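Local coordinates for hyaluronidase (Thermobaculum terrenum, PDB 5DIY), which probably removes O-linked N-acetylglucosamine from proteins, as a family 84 glycoside hydrolase with hexosaminidase activity, at residues C[12-17]-C[118-123]; C[41-44]-C[48-51]; C[189-194]-C[253-258]; C[195-200]-C[221-226]; C[257-260]-C[264-267]. One frame throughout, in Å; residues are numbered along the deposited sequence.

Overall arrangement
All five contacts lie in the eight-stranded parallel TIM barrel. Contacts 1, 2 and 4 hold the bound N-acetylglucosamine most closely; Thr-193 and Asn-257 of contact 3, the latter shared with contact 5, also touch it. Contacts 1 and 2 have centres about 7 Å apart and are joined by a salt bridge between Asp-119 OD2 and Lys-43 NZ (2.8 Å). Contact 4 approaches the sugar from another part of the barrel, its centre about 14 Å from that of contact 1. Contact 3 packs inside the barrel about 9 Å from contact 4, centre to centre, and a probable backbone hydrogen bond from Asp-222 N to Tyr-255 O (2.8 Å) joins them. Asn-257 OD1 lies 3.1 Å from Gly-12 N of contact 1.

Contact 1 (C[12-17]-C[118-123]); sequences GFYGKP and FDNVPF. Unlike the reference sequence in segment 118-123: Asn-120 (reference Asp). With NAG (2-acetamido-2-deoxy-beta-D-glucopyranose), chain E.
Two loops at the sugar-binding end of the TIM barrel meet where Tyr-14 reaches Asn-120, the engineered replacement for the aspartate predicted to be the proton donor. Asn-120 ND2 donates to Tyr-14 OH over 2.8 Å, with an N-H...O angle of 156°. Tyr-14 keeps CG beside its backbone N (chi1 -66°), which sends the hydroxyl across to the other loop. The hydroxyl lies near the amide plane, ring and amide are almost coplanar, 21° apart, and the amide nitrogen comes in at the ring edge. Asn-120 OD1 is bonded to Tyr-168 OH, which fixes the other end of the amide. A leucine in place of Tyr-14 would probably leave Asn-120 ND2 without this acceptor and open a gap between the loops. The sugar is gripped from both segments: NAG O3 donates to Gly-12 O (2.6 Å), and NAG N2 to Asp-119 OD2 (3.0 Å). Segment 12-17 links strand 6-11 to helix 20-32, and segment 118-123 strand 113-117 to helix 128-133; strands 37-40 and 77-82 stand between them.

Contact 2 (C[41-44]-C[48-51]); sequences APKQ and HREL. With NAG (2-acetamido-2-deoxy-beta-D-glucopyranose), chain E.
The imidazole of His-48 carries Ala-41 on one face: Ala-41 CA makes a CH-pi contact 3.8 Å from the ring centroid, displaced toward the rim, while Ala-41 CB reaches His-48 CE1. The guanidinium of Arg-49 has Lys-43 CD over one face and a water in its plane at the edge. Both segments belong to the loop that follows strand 37-40 of the TIM barrel and folds back on itself beside the sugar site. His-48 holds CG opposite its own backbone N (chi1 171°), which turns the ring onto the backbone of Ala-41 and Pro-42. His-48 ND1 is bonded to Ala-81 O, while a water that lies 2.8 Å from Lys-43 NZ, accepts from it and donates to Ala-41 O also bonds His-48 NE2. A leucine in place of His-48 would probably leave that water and Ala-81 O each short of a partner and open a gap over Ala-41. The Lys-43 chain, bent at chi2 and chi4, brings NZ to NAG O3 (3.0 Å), while Asp-119 supplies its salt-bridge partner; the water thus backs a first-shell ligand of the sugar. Lys-43 CD and Arg-49 CD pack at 3.6 Å where the two chains cross. A second water donates to Lys-43 O and Glu-50 OE2 and accepts from Arg-49 NH1 at 2.8 Å.

Contact 3 (C[189-194]-C[253-258]); sequences DVFWTG and GIYANP
Phe-191 and Tyr-255 meet inside the barrel as an offset edge-to-face aromatic pair. The edge of the phenylalanine is turned toward the tyrosine face, with centroids 5.7 Å apart and planes at 83°. The touching atoms lie at one corner of each ring: Phe-191 CE1 is 3.7 Å from Tyr-255 CD1, and Phe-191 CZ is 3.9 Å from the same atom. A chi1 of -70° places the CD1 side of the Tyr-255 ring against the phenylalanine, while Phe-191 departs from a staggered chi1 at -92°, its ring reaching across toward strand 251-256. The contact is small and wholly apolar, with no hydrogen bond between the segments. In the next shell, Phe-191 also meets the indole of Trp-221 edge-to-face and packs on Thr-219, Ile-162 and Cys-164, so side chains of the strands on each side of its own hold the ring. Its side chain stays about 6 Å from the bound N-acetylglucosamine, beyond the edge of the Trp-221 indole, whose face meets the sugar. Farther along the segments, Thr-193 and Asn-257 do touch the sugar, and Asn-257 OD1 accepts a bond from Gly-12 N. Strand 218-222 runs between the two segments in the parallel sheet, bonding through Trp-221 to Trp-192 and through Asp-222 to Tyr-255; on the outer side Ile-254 and Ala-256 pack against helix 262-277.

Contact 4 (C[195-200]-C[221-226]); sequences PNVCSH and WDNYPV. With NAG (2-acetamido-2-deoxy-beta-D-glucopyranose), chain E.
Val-197 and Asn-223 are laid obliquely across each other beside the bound sugar, with the carbonyl of Val-197 pressed on the asparagine stem: Val-197 O is 3.3 Å from Asn-223 CB. Val-197 CG1, opposite its backbone N (chi1 171°), turns toward NAG O5, at a doubtfully short distance. Cys-198 comes alongside the same stem from the neighbouring position; its SG is 3.7 Å from Asn-223 CB and equally near Asn-223 O. Two successive residues of segment 195-200 thus rest on one asparagine. Its backbone is bent into an inverse gamma turn, closed by a weak bond from Tyr-224 N to Asp-222 O. Deeper in, a water joins the segments: it accepts from Asn-223 N (2.9 Å) and, at a longer distance, from Ser-199 N, and it lies 2.7 Å from Asp-222 OD1. That carboxylate has a second partner in Arg-243, to which it is salt-bridged. Trp-221 presents the face of its indole to the sugar, with the methyl carbon NAG C8 3.4 Å above the plane, over the ring centre. An aromatic floor under the acetamido group, with Asn-223 as a sugar ligand next to it, marks the pocket of family 84 enzymes, in which the acetamido oxygen probably acts as the nucleophile, as in relatives.

Contact 5 (C[257-260]-C[264-267]); sequences NPMA and ASKL
Ser-265 and Met-259 bury the greatest areas here, and they meet through backbone as well as side chain. Met-259 N donates to Ser-265 OG over 3.0 Å, a bent bond with an N-H...O angle of 137°. With OG swung away from its carbonyl carbon (chi1 -66°), the serine turns back toward the start of the helix, where OG also bonds to Leu-261 O. The hydroxyl is therefore gripped twice, taking a proton from the loop and giving its own to the carbonyl four residues earlier. Met-259 CB packs against the same oxygen at 3.3 Å. Beyond it the methionine bends at chi3 (-82°) and sets its methyl group against the helix backbone, with Met-259 CE 3.7 Å from Ser-265 N. The same methyl makes an apolar contact with Ala-264, whose CB lies 3.9 Å from Met-259 CE. Pro-258 adds its ring, Pro-258 CB lying 3.7 Å from Ser-265 OG. The short connection between barrel strand and helix is thereby folded back against the first turn it leads into. Strand 251-256, the last of the barrel, enters this loop, and helix 262-277 leaves it; Pro-258 packs on Ile-9 of strand 6-11, and Met-259 O accepts from Trp-18 NE1 just ahead of helix 20-32.

Contact 1 (C[12-17]-C[118-123])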
# COMPACT_ATOMS: atom_id res chain seq x y z
N GLY C 12 1.94 -8.74 6.75
CA GLY C 12 3.41 -8.68 6.68
C GLY C 12 3.98 -7.27 6.63
O GLY C 12 5.12 -7.07 6.20
N PHE C 13 3.20 -6.30 7.09
CA PHE C 13 3.58 -4.88 6.99
C PHE C 13 4.33 -4.43 8.24
O PHE C 13 4.33 -5.13 9.25
CB PHE C 13 2.34 -4.00 6.73
CG PHE C 13 1.21 -4.23 7.70
CD1 PHE C 13 1.27 -3.74 8.99
CD2 PHE C 13 0.08 -4.94 7.31
CE1 PHE C 13 0.24 -3.96 9.89
CE2 PHE C 13 -0.95 -5.17 8.20
CZ PHE C 13 -0.88 -4.68 9.49
N TYR C 14 4.99 -3.28 8.12
CA TYR C 14 5.53 -2.55 9.27
C TYR C 14 4.43 -1.62 9.78
O TYR C 14 3.51 -1.25 9.04
CB TYR C 14 6.75 -1.70 8.87
CG TYR C 14 7.99 -2.47 8.43
CD1 TYR C 14 8.12 -2.93 7.12
CD2 TYR C 14 9.05 -2.70 9.32
CE1 TYR C 14 9.27 -3.62 6.71
CE2 TYR C 14 10.20 -3.38 8.92
CZ TYR C 14 10.30 -3.84 7.62
OH TYR C 14 11.44 -4.52 7.23
N GLY C 15 4.55 -1.21 11.04
CA GLY C 15 3.52 -0.42 11.73
C GLY C 15 2.68 -1.25 12.67
O GLY C 15 2.95 -2.42 12.91
N LYS C 16 1.64 -0.63 13.21
CA LYS C 16 0.79 -1.21 14.25
C LYS C 16 0.12 -2.49 13.75
O LYS C 16 -0.66 -2.44 12.80
CB LYS C 16 -0.29 -0.20 14.67
CG LYS C 16 -1.14 -0.61 15.86
CD LYS C 16 -2.34 0.31 16.00
CE LYS C 16 -3.19 -0.08 17.20
NZ LYS C 16 -3.77 -1.44 17.05
N PRO C 17 0.42 -3.65 14.39
CA PRO C 17 -0.26 -4.88 13.97
C PRO C 17 -1.78 -4.81 14.14
O PRO C 17 -2.28 -4.07 14.98
CB PRO C 17 0.34 -5.95 14.90
CG PRO C 17 1.67 -5.41 15.29
CD PRO C 17 1.47 -3.93 15.39
N PHE C 118 13.37 -14.19 4.81
CA PHE C 118 14.71 -13.59 4.84
C PHE C 118 14.76 -12.25 4.09
O PHE C 118 15.81 -11.83 3.61
CB PHE C 118 15.72 -14.57 4.24
CG PHE C 118 15.76 -15.90 4.95
CD1 PHE C 118 16.52 -16.06 6.10
CD2 PHE C 118 15.01 -16.97 4.48
CE1 PHE C 118 16.54 -17.27 6.77
CE2 PHE C 118 15.03 -18.19 5.15
CZ PHE C 118 15.80 -18.34 6.29
N ASP C 119 13.61 -11.58 4.00
CA ASP C 119 13.55 -10.23 3.44
C ASP C 119 14.15 -9.20 4.40
O ASP C 119 14.04 -9.36 5.61
CB ASP C 119 12.11 -9.83 3.09
CG ASP C 119 11.17 -9.90 4.29
OD1 ASP C 119 11.06 -10.99 4.89
OD2 ASP C 119 10.54 -8.88 4.62
N ASN C 120 14.77 -8.17 3.84
CA ASN C 120 15.33 -7.05 4.62
C ASN C 120 16.31 -7.52 5.70
O ASN C 120 16.13 -7.27 6.89
CB ASN C 120 14.21 -6.20 5.21
CG ASN C 120 13.24 -5.69 4.16
OD1 ASN C 120 13.53 -5.70 2.96
ND2 ASN C 120 12.06 -5.25 4.60
N VAL C 121 17.34 -8.23 5.23
CA VAL C 121 18.49 -8.63 6.03
C VAL C 121 19.73 -8.28 5.20
O VAL C 121 19.60 -7.97 4.01
CB VAL C 121 18.46 -10.14 6.38
CG1 VAL C 121 17.17 -10.48 7.12
CG2 VAL C 121 18.63 -11.03 5.14
N PRO C 122 20.94 -8.32 5.81
CA PRO C 122 22.15 -8.07 5.03
C PRO C 122 22.35 -9.06 3.89
O PRO C 122 22.03 -10.25 4.03
CB PRO C 122 23.28 -8.21 6.07
CG PRO C 122 22.63 -7.86 7.36
CD PRO C 122 21.23 -8.42 7.26
N PHE C 123 22.89 -8.58 2.77
CA PHE C 123 23.04 -9.39 1.55
C PHE C 123 24.14 -10.45 1.63
O PHE C 123 24.21 -11.32 0.76
CB PHE C 123 23.30 -8.49 0.32
CG PHE C 123 22.20 -7.49 0.01
CD1 PHE C 123 20.85 -7.81 0.17
CD2 PHE C 123 22.53 -6.23 -0.49
CE1 PHE C 123 19.85 -6.88 -0.13
CE2 PHE C 123 21.53 -5.30 -0.80
CZ PHE C 123 20.20 -5.63 -0.62
C1 NAG E . 9.22 -4.70 2.28
C2 NAG E . 8.78 -5.80 3.27
C3 NAG E . 7.34 -5.66 3.75
C4 NAG E . 6.88 -4.22 3.66
C5 NAG E . 6.91 -3.79 2.20
C6 NAG E . 6.47 -2.33 1.99
C7 NAG E . 8.51 -7.62 1.61
C8 NAG E . 8.92 -9.03 1.28
N2 NAG E . 9.04 -7.13 2.73
O3 NAG E . 7.26 -6.13 5.10
O4 NAG E . 5.54 -4.09 4.14
O5 NAG E . 8.17 -4.03 1.57
O6 NAG E . 7.22 -1.43 2.80
O7 NAG E . 7.76 -6.98 0.89

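Contact 2 (C[41-44]-C[48-51])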
# COMPACT_ATOMS: atom_id res chain seq x y z
N ALA C 41 2.57 -12.53 9.89
CA ALA C 41 3.94 -12.03 9.81
C ALA C 41 4.13 -10.52 10.08
O ALA C 41 4.88 -9.86 9.37
CB ALA C 41 4.52 -12.37 8.44
N PRO C 42 3.45 -9.96 11.11
CA PRO C 42 3.62 -8.52 11.35
C PRO C 42 5.05 -8.20 11.78
O PRO C 42 5.56 -8.82 12.72
CB PRO C 42 2.61 -8.22 12.46
CG PRO C 42 2.40 -9.52 13.15
CD PRO C 42 2.52 -10.56 12.08
N LYS C 43 5.67 -7.25 11.09
CA LYS C 43 7.08 -6.90 11.33
C LYS C 43 7.33 -6.36 12.73
O LYS C 43 8.41 -6.58 13.27
CB LYS C 43 7.58 -5.88 10.29
CG LYS C 43 7.87 -6.43 8.90
CD LYS C 43 9.19 -7.19 8.84
CE LYS C 43 9.63 -7.46 7.41
NZ LYS C 43 8.67 -8.30 6.63
N GLN C 44 6.35 -5.67 13.32
CA GLN C 44 6.51 -5.06 14.66
C GLN C 44 6.20 -5.99 15.84
O GLN C 44 6.37 -5.58 16.99
CB GLN C 44 5.67 -3.78 14.80
CG GLN C 44 5.99 -2.72 13.77
CD GLN C 44 7.43 -2.21 13.83
OE1 GLN C 44 7.96 -1.93 14.90
NE2 GLN C 44 8.05 -2.06 12.67
N HIS C 48 8.09 -12.30 16.20
CA HIS C 48 8.18 -12.70 14.79
C HIS C 48 9.59 -12.53 14.20
O HIS C 48 10.00 -13.31 13.32
CB HIS C 48 7.14 -11.93 13.95
CG HIS C 48 7.30 -12.13 12.47
ND1 HIS C 48 6.94 -13.30 11.84
CD2 HIS C 48 7.81 -11.32 11.52
CE1 HIS C 48 7.20 -13.19 10.55
NE2 HIS C 48 7.73 -12.00 10.33
N ARG C 49 10.34 -11.54 14.70
CA ARG C 49 11.56 -11.09 14.01
C ARG C 49 12.79 -10.94 14.91
O ARG C 49 13.62 -11.85 14.94
CB ARG C 49 11.26 -9.82 13.22
CG ARG C 49 12.30 -9.45 12.18
CD ARG C 49 11.65 -8.71 11.01
NE ARG C 49 12.63 -8.30 10.00
CZ ARG C 49 13.26 -7.13 9.94
NH1 ARG C 49 13.05 -6.17 10.85
NH2 ARG C 49 14.12 -6.90 8.95
N GLU C 50 12.91 -9.85 15.66
CA GLU C 50 14.15 -9.56 16.40
C GLU C 50 14.37 -10.58 17.51
O GLU C 50 15.47 -11.12 17.65
CB GLU C 50 14.17 -8.15 16.99
CG GLU C 50 14.31 -7.04 15.95
CD GLU C 50 12.98 -6.52 15.42
OE1 GLU C 50 11.96 -7.25 15.49
OE2 GLU C 50 12.96 -5.38 14.92
N LEU C 51 13.31 -10.84 18.27
CA LEU C 51 13.31 -11.86 19.32
C LEU C 51 12.69 -13.17 18.83
O LEU C 51 11.89 -13.79 19.53
CB LEU C 51 12.57 -11.33 20.56
CG LEU C 51 13.07 -10.00 21.16
CD1 LEU C 51 12.39 -9.73 22.50
CD2 LEU C 51 14.58 -9.97 21.32
C1 NAG E . 9.22 -4.70 2.28
C2 NAG E . 8.78 -5.80 3.27
C3 NAG E . 7.34 -5.66 3.75
C4 NAG E . 6.88 -4.22 3.66
C5 NAG E . 6.91 -3.79 2.20
C6 NAG E . 6.47 -2.33 1.99
C7 NAG E . 8.51 -7.62 1.61
C8 NAG E . 8.92 -9.03 1.28
N2 NAG E . 9.04 -7.13 2.73
O3 NAG E . 7.26 -6.13 5.10
O4 NAG E . 5.54 -4.09 4.14
O5 NAG E . 8.17 -4.03 1.57
O6 NAG E . 7.22 -1.43 2.80
O7 NAG E . 7.76 -6.98 0.89
O HOH W 1 7.27 -10.30 7.99
O HOH W 2 11.07 -5.62 12.69

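Contact 3 (C[189-194]-C[253-258])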
# COMPACT_ATOMS: atom_id res chain seq x y z
N ASP C 189 7.79 -23.38 -1.23
CA ASP C 189 7.28 -22.23 -1.99
C ASP C 189 8.20 -21.03 -1.80
O ASP C 189 8.85 -20.90 -0.77
CB ASP C 189 5.84 -21.90 -1.56
CG ASP C 189 4.82 -22.86 -2.15
OD1 ASP C 189 4.78 -23.01 -3.38
OD2 ASP C 189 4.05 -23.46 -1.38
N VAL C 190 8.27 -20.17 -2.82
CA VAL C 190 9.18 -19.02 -2.81
C VAL C 190 8.43 -17.74 -3.18
O VAL C 190 7.82 -17.65 -4.24
CB VAL C 190 10.37 -19.22 -3.76
CG1 VAL C 190 11.26 -17.98 -3.79
CG2 VAL C 190 11.18 -20.44 -3.34
N PHE C 191 8.50 -16.75 -2.28
CA PHE C 191 7.84 -15.46 -2.48
C PHE C 191 8.59 -14.57 -3.46
O PHE C 191 9.80 -14.71 -3.68
CB PHE C 191 7.67 -14.70 -1.15
CG PHE C 191 6.37 -14.96 -0.44
CD1 PHE C 191 5.16 -14.81 -1.10
CD2 PHE C 191 6.36 -15.28 0.91
CE1 PHE C 191 3.96 -15.01 -0.44
CE2 PHE C 191 5.16 -15.48 1.58
CZ PHE C 191 3.96 -15.34 0.90
N TRP C 192 7.86 -13.61 -4.02
CA TRP C 192 8.40 -12.64 -4.96
C TRP C 192 7.40 -11.48 -5.05
O TRP C 192 6.19 -11.71 -5.11
CB TRP C 192 8.58 -13.32 -6.32
CG TRP C 192 9.19 -12.46 -7.34
CD1 TRP C 192 8.54 -11.81 -8.34
CD2 TRP C 192 10.57 -12.15 -7.48
NE1 TRP C 192 9.43 -11.10 -9.10
CE2 TRP C 192 10.69 -11.28 -8.59
CE3 TRP C 192 11.72 -12.50 -6.77
CZ2 TRP C 192 11.92 -10.78 -9.01
CZ3 TRP C 192 12.94 -11.99 -7.19
CH2 TRP C 192 13.03 -11.15 -8.30
N THR C 193 7.90 -10.25 -5.07
CA THR C 193 7.02 -9.06 -5.05
C THR C 193 6.85 -8.38 -6.41
O THR C 193 5.96 -7.54 -6.57
CB THR C 193 7.45 -8.01 -3.98
OG1 THR C 193 8.63 -7.31 -4.39
CG2 THR C 193 7.71 -8.68 -2.63
N GLY C 194 7.69 -8.73 -7.38
CA GLY C 194 7.55 -8.28 -8.78
C GLY C 194 8.73 -7.43 -9.18
O GLY C 194 9.78 -7.53 -8.57
N GLY C 253 0.07 -18.80 -6.38
CA GLY C 253 -0.89 -18.00 -5.61
C GLY C 253 -0.39 -16.59 -5.35
O GLY C 253 0.75 -16.26 -5.67
N ILE C 254 -1.27 -15.76 -4.78
CA ILE C 254 -0.95 -14.38 -4.46
C ILE C 254 -1.43 -14.07 -3.05
O ILE C 254 -2.59 -14.31 -2.74
CB ILE C 254 -1.59 -13.37 -5.45
CG1 ILE C 254 -1.34 -13.80 -6.91
CG2 ILE C 254 -1.05 -11.96 -5.18
CD1 ILE C 254 -1.86 -12.85 -7.97
N TYR C 255 -0.52 -13.55 -2.23
CA TYR C 255 -0.88 -12.96 -0.94
C TYR C 255 -0.74 -11.43 -1.02
O TYR C 255 0.33 -10.92 -1.37
CB TYR C 255 0.03 -13.49 0.17
CG TYR C 255 -0.19 -14.94 0.52
CD1 TYR C 255 0.34 -15.96 -0.28
CD2 TYR C 255 -0.89 -15.30 1.67
CE1 TYR C 255 0.15 -17.30 0.05
CE2 TYR C 255 -1.09 -16.63 2.01
CZ TYR C 255 -0.56 -17.63 1.20
OH TYR C 255 -0.74 -18.95 1.54
N ALA C 256 -1.81 -10.71 -0.67
CA ALA C 256 -1.79 -9.25 -0.64
C ALA C 256 -1.35 -8.77 0.73
O ALA C 256 -1.93 -9.18 1.74
CB ALA C 256 -3.17 -8.70 -0.96
N ASN C 257 -0.32 -7.93 0.78
CA ASN C 257 0.05 -7.23 2.01
C ASN C 257 -0.82 -5.96 2.16
O ASN C 257 -0.66 -5.01 1.38
CB ASN C 257 1.55 -6.88 2.02
CG ASN C 257 2.08 -6.55 3.41
OD1 ASN C 257 1.39 -6.74 4.41
ND2 ASN C 257 3.30 -6.06 3.47
N PRO C 258 -1.73 -5.94 3.16
CA PRO C 258 -2.67 -4.83 3.28
C PRO C 258 -2.16 -3.66 4.12
O PRO C 258 -1.02 -3.67 4.58
CB PRO C 258 -3.87 -5.49 3.96
CG PRO C 258 -3.26 -6.54 4.82
CD PRO C 258 -1.95 -6.93 4.22

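Contact 4 (C[195-200]-C[221-226])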
# COMPACT_ATOMS: atom_id res chain seq x y z
N PRO C 195 8.58 -6.58 -10.22
CA PRO C 195 9.70 -5.71 -10.62
C PRO C 195 10.19 -4.73 -9.54
O PRO C 195 11.36 -4.39 -9.52
CB PRO C 195 9.15 -4.96 -11.83
CG PRO C 195 8.10 -5.85 -12.38
CD PRO C 195 7.47 -6.52 -11.19
N ASN C 196 9.29 -4.30 -8.65
CA ASN C 196 9.62 -3.40 -7.54
C ASN C 196 9.13 -4.00 -6.23
O ASN C 196 8.50 -5.06 -6.23
CB ASN C 196 8.96 -2.03 -7.75
CG ASN C 196 9.21 -1.48 -9.14
OD1 ASN C 196 10.31 -1.00 -9.44
ND2 ASN C 196 8.20 -1.54 -10.00
N VAL C 197 9.43 -3.33 -5.12
CA VAL C 197 8.93 -3.73 -3.80
C VAL C 197 7.41 -3.67 -3.84
O VAL C 197 6.74 -4.66 -3.56
CB VAL C 197 9.49 -2.84 -2.66
CG1 VAL C 197 8.80 -3.14 -1.34
CG2 VAL C 197 11.00 -3.03 -2.52
N CYS C 198 6.89 -2.49 -4.19
CA CYS C 198 5.49 -2.30 -4.52
C CYS C 198 5.42 -2.15 -6.03
O CYS C 198 5.78 -1.10 -6.56
CB CYS C 198 4.96 -1.06 -3.82
SG CYS C 198 5.18 -1.10 -2.04
N SER C 199 4.99 -3.20 -6.73
CA SER C 199 5.12 -3.26 -8.18
C SER C 199 4.01 -2.50 -8.88
O SER C 199 2.83 -2.63 -8.51
CB SER C 199 5.16 -4.72 -8.68
OG SER C 199 6.38 -5.34 -8.31
N HIS C 200 4.38 -1.71 -9.89
CA HIS C 200 3.40 -1.01 -10.73
C HIS C 200 2.56 -2.00 -11.50
O HIS C 200 1.33 -1.91 -11.51
CB HIS C 200 4.07 -0.04 -11.71
CG HIS C 200 3.10 0.66 -12.61
ND1 HIS C 200 3.29 0.79 -13.96
CD2 HIS C 200 1.90 1.24 -12.34
CE1 HIS C 200 2.27 1.44 -14.49
NE2 HIS C 200 1.41 1.72 -13.53
N TRP C 221 4.02 -12.22 -3.26
CA TRP C 221 3.82 -11.34 -2.11
C TRP C 221 3.55 -10.00 -2.76
O TRP C 221 4.47 -9.31 -3.15
CB TRP C 221 5.10 -11.29 -1.26
CG TRP C 221 5.07 -10.43 -0.02
CD1 TRP C 221 4.46 -9.21 0.14
CD2 TRP C 221 5.72 -10.71 1.23
NE1 TRP C 221 4.67 -8.74 1.41
CE2 TRP C 221 5.44 -9.64 2.10
CE3 TRP C 221 6.49 -11.78 1.69
CZ2 TRP C 221 5.91 -9.59 3.41
CZ3 TRP C 221 6.97 -11.73 3.00
CH2 TRP C 221 6.68 -10.65 3.84
N ASP C 222 2.28 -9.64 -2.90
CA ASP C 222 1.93 -8.43 -3.63
C ASP C 222 1.74 -7.28 -2.63
O ASP C 222 0.81 -7.32 -1.81
CB ASP C 222 0.68 -8.65 -4.48
CG ASP C 222 0.64 -7.75 -5.71
OD1 ASP C 222 1.46 -6.82 -5.82
OD2 ASP C 222 -0.22 -7.99 -6.59
N ASN C 223 2.61 -6.29 -2.70
CA ASN C 223 2.62 -5.18 -1.75
C ASN C 223 1.65 -4.08 -2.16
O ASN C 223 2.05 -2.96 -2.51
CB ASN C 223 4.04 -4.61 -1.59
CG ASN C 223 4.94 -5.49 -0.75
OD1 ASN C 223 6.01 -5.91 -1.19
ND2 ASN C 223 4.55 -5.73 0.48
N TYR C 224 0.37 -4.43 -2.13
CA TYR C 224 -0.73 -3.50 -2.29
C TYR C 224 -1.91 -4.15 -1.55
O TYR C 224 -2.14 -5.35 -1.74
CB TYR C 224 -1.07 -3.26 -3.77
CG TYR C 224 -2.12 -2.19 -3.92
CD1 TYR C 224 -1.77 -0.83 -3.91
CD2 TYR C 224 -3.47 -2.52 -3.99
CE1 TYR C 224 -2.75 0.16 -3.99
CE2 TYR C 224 -4.44 -1.54 -4.10
CZ TYR C 224 -4.08 -0.20 -4.09
OH TYR C 224 -5.06 0.75 -4.17
N PRO C 225 -2.66 -3.41 -0.71
CA PRO C 225 -2.61 -1.95 -0.56
C PRO C 225 -1.63 -1.35 0.47
O PRO C 225 -1.71 -0.16 0.71
CB PRO C 225 -4.06 -1.62 -0.14
CG PRO C 225 -4.51 -2.84 0.57
CD PRO C 225 -3.94 -3.96 -0.24
N VAL C 226 -0.71 -2.13 1.04
CA VAL C 226 0.22 -1.61 2.08
C VAL C 226 0.63 -0.16 1.91
O VAL C 226 1.10 0.22 0.85
CB VAL C 226 1.61 -2.32 2.18
CG1 VAL C 226 1.69 -3.20 3.39
CG2 VAL C 226 2.03 -3.02 0.89
C1 NAG E . 9.22 -4.70 2.28
C2 NAG E . 8.78 -5.80 3.27
C3 NAG E . 7.34 -5.66 3.75
C4 NAG E . 6.88 -4.22 3.66
C5 NAG E . 6.91 -3.79 2.20
C6 NAG E . 6.47 -2.33 1.99
C7 NAG E . 8.51 -7.62 1.61
C8 NAG E . 8.92 -9.03 1.28
N2 NAG E . 9.04 -7.13 2.73
O3 NAG E . 7.26 -6.13 5.10
O4 NAG E . 5.54 -4.09 4.14
O5 NAG E . 8.17 -4.03 1.57
O6 NAG E . 7.22 -1.43 2.80
O7 NAG E . 7.76 -6.98 0.89
O HOH W 3 3.98 -5.91 -5.22

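Contact 5 (C[257-260]-C[264-267])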
# COMPACT_ATOMS: atom_id res chain seq x y z
N ASN C 257 -0.32 -7.93 0.78
CA ASN C 257 0.05 -7.23 2.01
C ASN C 257 -0.82 -5.96 2.16
O ASN C 257 -0.66 -5.01 1.38
CB ASN C 257 1.55 -6.88 2.02
CG ASN C 257 2.08 -6.55 3.41
OD1 ASN C 257 1.39 -6.74 4.41
ND2 ASN C 257 3.30 -6.06 3.47
N PRO C 258 -1.73 -5.94 3.16
CA PRO C 258 -2.67 -4.83 3.28
C PRO C 258 -2.16 -3.66 4.12
O PRO C 258 -1.02 -3.67 4.58
CB PRO C 258 -3.87 -5.49 3.96
CG PRO C 258 -3.26 -6.54 4.82
CD PRO C 258 -1.95 -6.93 4.22
N MET C 259 -3.01 -2.65 4.30
CA MET C 259 -2.68 -1.52 5.15
C MET C 259 -2.84 -1.90 6.62
O MET C 259 -3.63 -2.79 6.96
CB MET C 259 -3.58 -0.32 4.83
CG MET C 259 -3.47 0.18 3.40
SD MET C 259 -4.43 1.67 3.10
CE MET C 259 -6.05 0.96 2.85
N ALA C 260 -2.12 -1.19 7.48
CA ALA C 260 -2.38 -1.27 8.93
C ALA C 260 -3.80 -0.77 9.32
O ALA C 260 -4.21 -0.95 10.46
CB ALA C 260 -1.32 -0.49 9.70
N ALA C 264 -10.38 -0.07 6.06
CA ALA C 264 -10.08 0.62 4.79
C ALA C 264 -9.50 -0.32 3.73
O ALA C 264 -9.77 -0.14 2.55
CB ALA C 264 -9.14 1.80 5.04
N SER C 265 -8.71 -1.31 4.16
CA SER C 265 -8.14 -2.31 3.23
C SER C 265 -9.19 -3.16 2.53
O SER C 265 -8.94 -3.67 1.45
CB SER C 265 -7.15 -3.24 3.95
OG SER C 265 -6.01 -2.55 4.40
N LYS C 266 -10.36 -3.31 3.14
CA LYS C 266 -11.41 -4.15 2.57
C LYS C 266 -11.88 -3.71 1.20
O LYS C 266 -12.33 -4.54 0.41
CB LYS C 266 -12.61 -4.26 3.52
CG LYS C 266 -12.30 -5.02 4.80
CD LYS C 266 -13.51 -5.05 5.71
CE LYS C 266 -13.22 -5.74 7.03
NZ LYS C 266 -14.49 -5.86 7.82
N LEU C 267 -11.78 -2.40 0.91
CA LEU C 267 -12.17 -1.86 -0.39
C LEU C 267 -11.27 -2.42 -1.52
O LEU C 267 -11.79 -3.06 -2.44
CB LEU C 267 -12.23 -0.32 -0.35
CG LEU C 267 -13.32 0.39 -1.15
CD1 LEU C 267 -13.11 1.90 -1.05
CD2 LEU C 267 -13.34 -0.07 -2.60